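PDB 4PSR: alpha-fucosidase GH29 from Fusarium graminearum, which probably hydrolyses alpha-L-fucosidic linkages in the carbohydrate of glycoproteins, as a retaining glycoside hydrolase of family GH29 built around a TIM barrel. Local coordinates for residues A[526-529]-A[530-534]; A[542-545]-A[546-550]; A[533-536]-A[537-540]. All coordinates share one frame; numbering follows the deposited sequence.

Contact 1: residues A[526-529]-A[530-534]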
loop_
_atom_site.group_PDB
_atom_site.type_symbol
_atom_site.label_atom_id
_atom_site.label_comp_id
_atom_site.label_asym_id
_atom_site.label_seq_id
_atom_site.Cartn_x
_atom_site.Cartn_y
_atom_site.Cartn_z
ATOM N N THR A 526 -20.762 -9.447 3.659
ATOM C CA THR A 526 -20.872 -10.333 2.497
ATOM C C THR A 526 -19.624 -10.255 1.626
ATOM O O THR A 526 -19.139 -11.256 1.122
ATOM C CB THR A 526 -22.104 -9.969 1.640
ATOM O OG1 THR A 526 -23.301 -10.413 2.296
ATOM C CG2 THR A 526 -22.040 -10.585 0.258
ATOM N N VAL A 527 -19.080 -9.054 1.450
ATOM C CA VAL A 527 -17.876 -8.904 0.641
ATOM C C VAL A 527 -16.708 -9.667 1.268
ATOM O O VAL A 527 -15.985 -10.378 0.571
ATOM C CB VAL A 527 -17.507 -7.430 0.484
ATOM C CG1 VAL A 527 -16.135 -7.251 -0.137
ATOM C CG2 VAL A 527 -18.560 -6.715 -0.394
ATOM N N PHE A 528 -16.541 -9.548 2.587
ATOM C CA PHE A 528 -15.462 -10.251 3.270
ATOM C C PHE A 528 -15.592 -11.746 3.046
ATOM O O PHE A 528 -14.640 -12.399 2.643
ATOM C CB PHE A 528 -15.455 -9.929 4.774
ATOM C CG PHE A 528 -14.287 -10.543 5.511
ATOM C CD1 PHE A 528 -14.249 -11.910 5.760
ATOM C CD2 PHE A 528 -13.245 -9.750 5.997
ATOM C CE1 PHE A 528 -13.172 -12.466 6.421
ATOM C CE2 PHE A 528 -12.173 -10.303 6.639
ATOM C CZ PHE A 528 -12.144 -11.661 6.869
ATOM N N LEU A 529 -16.757 -12.298 3.332
ATOM C CA LEU A 529 -16.917 -13.746 3.339
ATOM C C LEU A 529 -16.758 -14.285 1.921
ATOM O O LEU A 529 -16.091 -15.319 1.702
ATOM C CB LEU A 529 -18.266 -14.111 3.977
ATOM C CG LEU A 529 -18.374 -13.804 5.473
ATOM C CD1 LEU A 529 -19.860 -13.695 5.914
ATOM C CD2 LEU A 529 -17.581 -14.810 6.311
ATOM N N THR A 530 -17.311 -13.577 0.946
ATOM C CA THR A 530 -17.195 -13.954 -0.443
ATOM C C THR A 530 -15.728 -13.973 -0.852
ATOM O O THR A 530 -15.249 -14.948 -1.440
ATOM C CB THR A 530 -17.990 -12.995 -1.347
ATOM O OG1 THR A 530 -19.375 -13.073 -1.004
ATOM C CG2 THR A 530 -17.821 -13.344 -2.818
ATOM N N GLU A 531 -14.987 -12.904 -0.555
ATOM C CA GLU A 531 -13.577 -12.864 -0.971
ATOM C C GLU A 531 -12.744 -13.941 -0.267
ATOM O O GLU A 531 -11.778 -14.460 -0.840
ATOM C CB GLU A 531 -12.971 -11.475 -0.729
ATOM C CG GLU A 531 -11.644 -11.280 -1.504
ATOM C CD GLU A 531 -10.893 -10.047 -1.057
ATOM O OE1 GLU A 531 -10.452 -10.028 0.099
ATOM O OE2 GLU A 531 -10.756 -9.093 -1.857
ATOM N N ALA A 532 -13.113 -14.287 0.963
ATOM C CA ALA A 532 -12.411 -15.303 1.749
ATOM C C ALA A 532 -12.693 -16.696 1.226
ATOM O O ALA A 532 -12.039 -17.649 1.661
ATOM C CB ALA A 532 -12.820 -15.214 3.201
ATOM N N GLY A 533 -13.673 -16.825 0.341
ATOM C CA GLY A 533 -13.913 -18.068 -0.385
ATOM C C GLY A 533 -15.216 -18.774 -0.052
ATOM O O GLY A 533 -15.389 -19.925 -0.461
ATOM N N LEU A 534 -16.124 -18.126 0.675
ATOM C CA LEU A 534 -17.427 -18.729 0.968
ATOM C C LEU A 534 -18.506 -17.662 1.001
ATOM O O LEU A 534 -18.667 -16.936 1.980
ATOM C CB LEU A 534 -17.389 -19.494 2.288
ATOM C CG LEU A 534 -18.617 -20.312 2.699
ATOM C CD1 LEU A 534 -18.989 -21.329 1.617
ATOM C CD2 LEU A 534 -18.343 -21.027 4.025
#

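Contact 2: residues A[542-545]-A[546-550]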
loop_
_atom_site.group_PDB
_atom_site.type_symbol
_atom_site.label_atom_id
_atom_site.label_comp_id
_atom_site.label_asym_id
_atom_site.label_seq_id
_atom_site.Cartn_x
_atom_site.Cartn_y
_atom_site.Cartn_z
ATOM N N ILE A 542 -21.598 -23.611 11.360
ATOM C CA ILE A 542 -20.601 -22.767 11.998
ATOM C C ILE A 542 -20.155 -23.420 13.290
ATOM O O ILE A 542 -20.988 -23.958 14.047
ATOM C CB ILE A 542 -21.167 -21.370 12.273
ATOM C CG1 ILE A 542 -20.114 -20.471 12.946
ATOM C CG2 ILE A 542 -22.418 -21.442 13.132
ATOM C CD1 ILE A 542 -20.506 -19.008 12.945
ATOM N N ARG A 543 -18.853 -23.394 13.543
ATOM C CA ARG A 543 -18.293 -23.789 14.821
ATOM C C ARG A 543 -17.804 -22.541 15.560
ATOM O O ARG A 543 -16.918 -21.821 15.068
ATOM C CB ARG A 543 -17.142 -24.762 14.658
ATOM C CG ARG A 543 -16.743 -25.417 15.966
ATOM C CD ARG A 543 -16.046 -26.744 15.717
ATOM N NE ARG A 543 -15.051 -26.641 14.653
ATOM C CZ ARG A 543 -14.691 -27.637 13.854
ATOM N NH1 ARG A 543 -13.761 -27.426 12.933
ATOM N NH2 ARG A 543 -15.253 -28.837 13.971
ATOM N N VAL A 544 -18.394 -22.292 16.723
ATOM C CA VAL A 544 -18.072 -21.123 17.539
ATOM C C VAL A 544 -17.159 -21.590 18.670
ATOM O O VAL A 544 -17.439 -22.575 19.361
ATOM C CB VAL A 544 -19.356 -20.494 18.104
ATOM C CG1 VAL A 544 -19.016 -19.325 19.052
ATOM C CG2 VAL A 544 -20.292 -20.028 16.986
ATOM N N SER A 545 -16.033 -20.920 18.874
ATOM C CA SER A 545 -15.109 -21.329 19.916
ATOM C C SER A 545 -15.657 -21.054 21.312
ATOM O O SER A 545 -16.541 -20.214 21.504
ATOM C CB SER A 545 -13.767 -20.599 19.745
ATOM O OG SER A 545 -13.214 -20.878 18.474
ATOM N N ASP A 546 -15.123 -21.783 22.284
ATOM C CA ASP A 546 -15.381 -21.495 23.693
ATOM C C ASP A 546 -15.021 -20.039 23.949
ATOM O O ASP A 546 -14.137 -19.497 23.286
ATOM C CB ASP A 546 -14.531 -22.392 24.588
ATOM C CG ASP A 546 -15.083 -23.809 24.705
ATOM O OD1 ASP A 546 -16.194 -24.066 24.211
ATOM O OD2 ASP A 546 -14.392 -24.622 25.333
ATOM N N GLY A 547 -15.738 -19.420 24.874
ATOM C CA GLY A 547 -15.487 -18.029 25.238
ATOM C C GLY A 547 -15.919 -17.019 24.179
ATOM O O GLY A 547 -15.622 -15.832 24.285
ATOM N N THR A 548 -16.651 -17.478 23.178
ATOM C CA THR A 548 -17.034 -16.656 22.027
ATOM C C THR A 548 -18.520 -16.809 21.722
ATOM O O THR A 548 -19.139 -17.820 22.076
ATOM C CB THR A 548 -16.226 -17.078 20.770
ATOM O OG1 THR A 548 -14.863 -17.342 21.115
ATOM C CG2 THR A 548 -16.262 -16.019 19.683
ATOM N N LYS A 549 -19.110 -15.790 21.107
ATOM C CA LYS A 549 -20.421 -15.917 20.493
ATOM C C LYS A 549 -20.364 -15.376 19.075
ATOM O O LYS A 549 -19.486 -14.561 18.737
ATOM C CB LYS A 549 -21.504 -15.208 21.306
ATOM C CG LYS A 549 -21.339 -13.708 21.430
ATOM C CD LYS A 549 -22.521 -13.114 22.170
ATOM C CE LYS A 549 -22.309 -11.639 22.477
ATOM N NZ LYS A 549 -23.457 -11.064 23.219
ATOM N N ALA A 550 -21.261 -15.850 18.217
ATOM C CA ALA A 550 -21.386 -15.329 16.861
ATOM C C ALA A 550 -22.805 -14.864 16.643
ATOM O O ALA A 550 -23.746 -15.570 17.010
ATOM C CB ALA A 550 -21.003 -16.385 15.824
HETATM O O HOH W 1 -16.628 -24.628 21.309
#

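Contact 3: residues A[533-536]-A[537-540]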
loop_
_atom_site.group_PDB
_atom_site.type_symbol
_atom_site.label_atom_id
_atom_site.label_comp_id
_atom_site.label_asym_id
_atom_site.label_seq_id
_atom_site.Cartn_x
_atom_site.Cartn_y
_atom_site.Cartn_z
ATOM N N GLY A 533 -13.673 -16.825 0.341
ATOM C CA GLY A 533 -13.913 -18.068 -0.385
ATOM C C GLY A 533 -15.216 -18.774 -0.052
ATOM O O GLY A 533 -15.389 -19.925 -0.461
ATOM N N LEU A 534 -16.124 -18.126 0.675
ATOM C CA LEU A 534 -17.427 -18.729 0.968
ATOM C C LEU A 534 -18.506 -17.662 1.001
ATOM O O LEU A 534 -18.667 -16.936 1.980
ATOM C CB LEU A 534 -17.389 -19.494 2.288
ATOM C CG LEU A 534 -18.617 -20.312 2.699
ATOM C CD1 LEU A 534 -18.989 -21.329 1.617
ATOM C CD2 LEU A 534 -18.343 -21.027 4.025
ATOM N N LYS A 535 -19.235 -17.572 -0.095
ATOM C CA LYS A 535 -20.394 -16.711 -0.176
ATOM C C LYS A 535 -21.305 -17.050 0.987
ATOM O O LYS A 535 -21.544 -18.227 1.291
ATOM C CB LYS A 535 -21.146 -16.914 -1.497
ATOM C CG LYS A 535 -20.328 -16.572 -2.734
ATOM C CD LYS A 535 -21.115 -16.864 -4.005
ATOM C CE LYS A 535 -20.317 -16.524 -5.257
ATOM N NZ LYS A 535 -21.094 -16.787 -6.505
ATOM N N PRO A 536 -21.823 -16.028 1.666
ATOM C CA PRO A 536 -22.519 -16.324 2.918
ATOM C C PRO A 536 -23.814 -17.134 2.702
ATOM O O PRO A 536 -24.194 -17.905 3.576
ATOM C CB PRO A 536 -22.786 -14.934 3.511
ATOM C CG PRO A 536 -22.617 -13.964 2.393
ATOM C CD PRO A 536 -21.642 -14.582 1.444
ATOM N N GLU A 537 -24.438 -16.975 1.539
ATOM C CA GLU A 537 -25.600 -17.790 1.182
ATOM C C GLU A 537 -25.291 -19.292 1.176
ATOM O O GLU A 537 -26.217 -20.106 1.267
ATOM C CB GLU A 537 -26.141 -17.376 -0.194
ATOM C CG GLU A 537 -25.395 -17.979 -1.376
ATOM C CD GLU A 537 -25.313 -17.068 -2.590
ATOM O OE1 GLU A 537 -25.489 -17.569 -3.722
ATOM O OE2 GLU A 537 -25.039 -15.863 -2.424
ATOM N N GLU A 538 -24.012 -19.657 1.054
ATOM C CA GLU A 538 -23.589 -21.061 0.988
ATOM C C GLU A 538 -23.151 -21.639 2.333
ATOM O O GLU A 538 -22.781 -22.812 2.419
ATOM C CB GLU A 538 -22.456 -21.239 -0.025
ATOM C CG GLU A 538 -22.903 -20.972 -1.458
ATOM C CD GLU A 538 -21.818 -21.220 -2.483
ATOM O OE1 GLU A 538 -20.900 -22.020 -2.211
ATOM O OE2 GLU A 538 -21.897 -20.617 -3.573
ATOM N N ILE A 539 -23.188 -20.828 3.384
ATOM C CA ILE A 539 -22.856 -21.312 4.714
ATOM C C ILE A 539 -23.959 -22.243 5.223
ATOM O O ILE A 539 -25.131 -21.866 5.224
ATOM C CB ILE A 539 -22.661 -20.138 5.704
ATOM C CG1 ILE A 539 -21.481 -19.259 5.243
ATOM C CG2 ILE A 539 -22.430 -20.679 7.107
ATOM C CD1 ILE A 539 -21.390 -17.965 6.027
ATOM N N ARG A 540 -23.564 -23.431 5.674
ATOM C CA ARG A 540 -24.519 -24.410 6.203
ATOM C C ARG A 540 -24.208 -24.865 7.625
ATOM O O ARG A 540 -24.993 -25.584 8.244
ATOM C CB ARG A 540 -24.608 -25.629 5.271
ATOM C CG ARG A 540 -25.262 -25.350 3.901
ATOM C CD ARG A 540 -26.743 -25.026 4.005
ATOM N NE ARG A 540 -27.299 -25.480 5.276
ATOM C CZ ARG A 540 -27.744 -26.709 5.516
ATOM N NH1 ARG A 540 -28.210 -27.008 6.722
ATOM N NH2 ARG A 540 -27.724 -27.637 4.563
HETATM O O HOH W 2 -18.757 -19.645 -2.265
HETATM O O HOH W 3 -26.473 -19.012 4.623
#

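Contact 1: residues A[526-529]-A[530-534]
Thr526 and Thr530 stand one turn apart on the short helix 526-532, which runs regularly through three successive i to i+4 bonds: Thr530 N donates to Thr526 O, Glu531 N to Val527 O at 2.9 Å and Ala532 N to Phe528 O at 3.0 Å. The ladder then changes its step. Leu529 O receives Leu534 N at 3.0 Å in a nearly straight bond (N-H...O 163°), and Gly533 N donates to Thr530 O at 3.0 Å; a further bond from Gly533 N to Leu529 O is weak. Gly533, at positive phi, is the turning point of this Schellman motif, which ends the helix with two bonds back into the last turn.

Among the side chains, Thr530 folds back on the helix. Its OG1 lies beside its own backbone N (chi1 -62°), a position from which the hydroxyl donates to Thr526 O at 2.8 Å. It stands 35° out of the carbonyl plane, while the amide of the same residue comes from the opposite face, so one oxygen is gripped twice. The Thr526 side chain runs alongside, CG2 lying 3.9 Å from Thr530 OG1, and its own hydroxyl bonds Gly578 O. Two residues further along, Ala532 CB meets the Phe528 ring obliquely at CE1, 4.2 Å away; that ring also makes an edge-to-face contact with Phe524. Phe528 packs on Leu519 and Ala532 on Val517 of strand 516-519. Glu531 CB passes 3.5 Å from Val527 O before the extended chain leads its carboxylate off the helix to salt bridges with Arg297 and Arg25, joining this small helix to the barrel domain.

The Thr530 hydroxyl is thus satisfied by the helix's own backbone, the Glu531 carboxylate by the neighbouring domain.

Contact 2: residues A[542-545]-A[546-550]
Apolar contacts join Ile542 and Val544 to Ala550 across the bend between strands 541-544 and 548-553. The Ala550 methyl receives Ile542 CD1 at 3.9 Å and Val544 CG2 at the same separation, so two branched side chains close on one small residue. Ile542 reaches it because CG1 is anti to the backbone N (chi1 -180°) and the chain stays extended to CD1. The other methyl of Val544, CG1, rests against the backbone of the second strand, 3.4 Å from Thr548 O.

The connection is a type II beta turn from Ser545 to Thr548, with Gly547 at positive phi in its third position. The two strands run nearly antiparallel (150°) but their axes approach no closer than 7.7 Å: they belong to different four-stranded antiparallel sheets, 541-544 lying between 504-507 and 568-571, and 548-553 between 579-584 and 562-565. The turn therefore carries the chain from one sheet to the other, with Ile542, Val544 and Ala550 in contact between the two strands.

Hydrogen bonding within the turn is modest. Thr548 N gives a weak bond to Ser545 O, 3.2 Å long and bent to 127°. Thr548 OG1 donates to Asp546 O at 3.1 Å, from well above the carbonyl plane, and also receives Gly503 N. The hydroxyl of Ser545 is engaged by Pro500 O and Gln499.

A water bridges the two segments: it donates to Val544 O, at 2.9 Å, and to Asp546 OD1, at 3.0 Å, tying the exposed carboxylate back to the Val544 carbonyl.

Contact 3: residues A[533-536]-A[537-540]
Lys535 O accepts Glu538 N at 2.9 Å and Pro536 O accepts Ile539 N at 3.1 Å, two successive bonds of 3-10 spacing that wind the chain into a short turn. Both amides stand well above the acceptor's carbonyl plane, by 47° and 63°. A water takes the N-H of Lys535 and gives a weak bond to Glu538 OE1.

The extended Lys535 chain crosses Glu538, bringing CD to 3.9 Å from Glu538 OE2. Its ammonium remains apart from the acids, NZ lying 4.9 Å from Glu538 OE2 and 5.3 Å from Glu537 OE1.

Packing occupies the inner side. Leu534 CD2 meets Ile539 CG1 at 3.8 Å, and its second methyl, CD1, lies equally near Glu538 CB. Ile539 CD1 lies beside the CA-CB edge of the proline ring, 3.7 Å from Pro536 CA and 4.2 Å from Pro536 CB. Leu534 and Ile539 also share Val506 of strand 504-507, while Pro536 leans on helix 526-532.

The turn is thus held by backbone bonds and apolar packing, and the lysine and two glutamates would probably add only a loose electrostatic attraction on its solvent-facing side.

From the N-terminal side, contact 1 comes first, within helix 526-532 and the turn that ends it. Contact 3 begins on the stretch where contact 1 ends, sharing Gly533 and Leu534, and the two also touch where Pro536 CG lies 3.6 Å from Thr526 OG1. The 3-10 turn of contact 3 closes the loop leading to strand 541-544. Contact 2 follows in series and closes the bend from that strand into 548-553; its segments adjoin those of contact 3 in sequence, though their centres are about 17 Å apart. None nests or crosses, and together they link the helix beside the barrel domain to both four-stranded sheets of the C-terminal region.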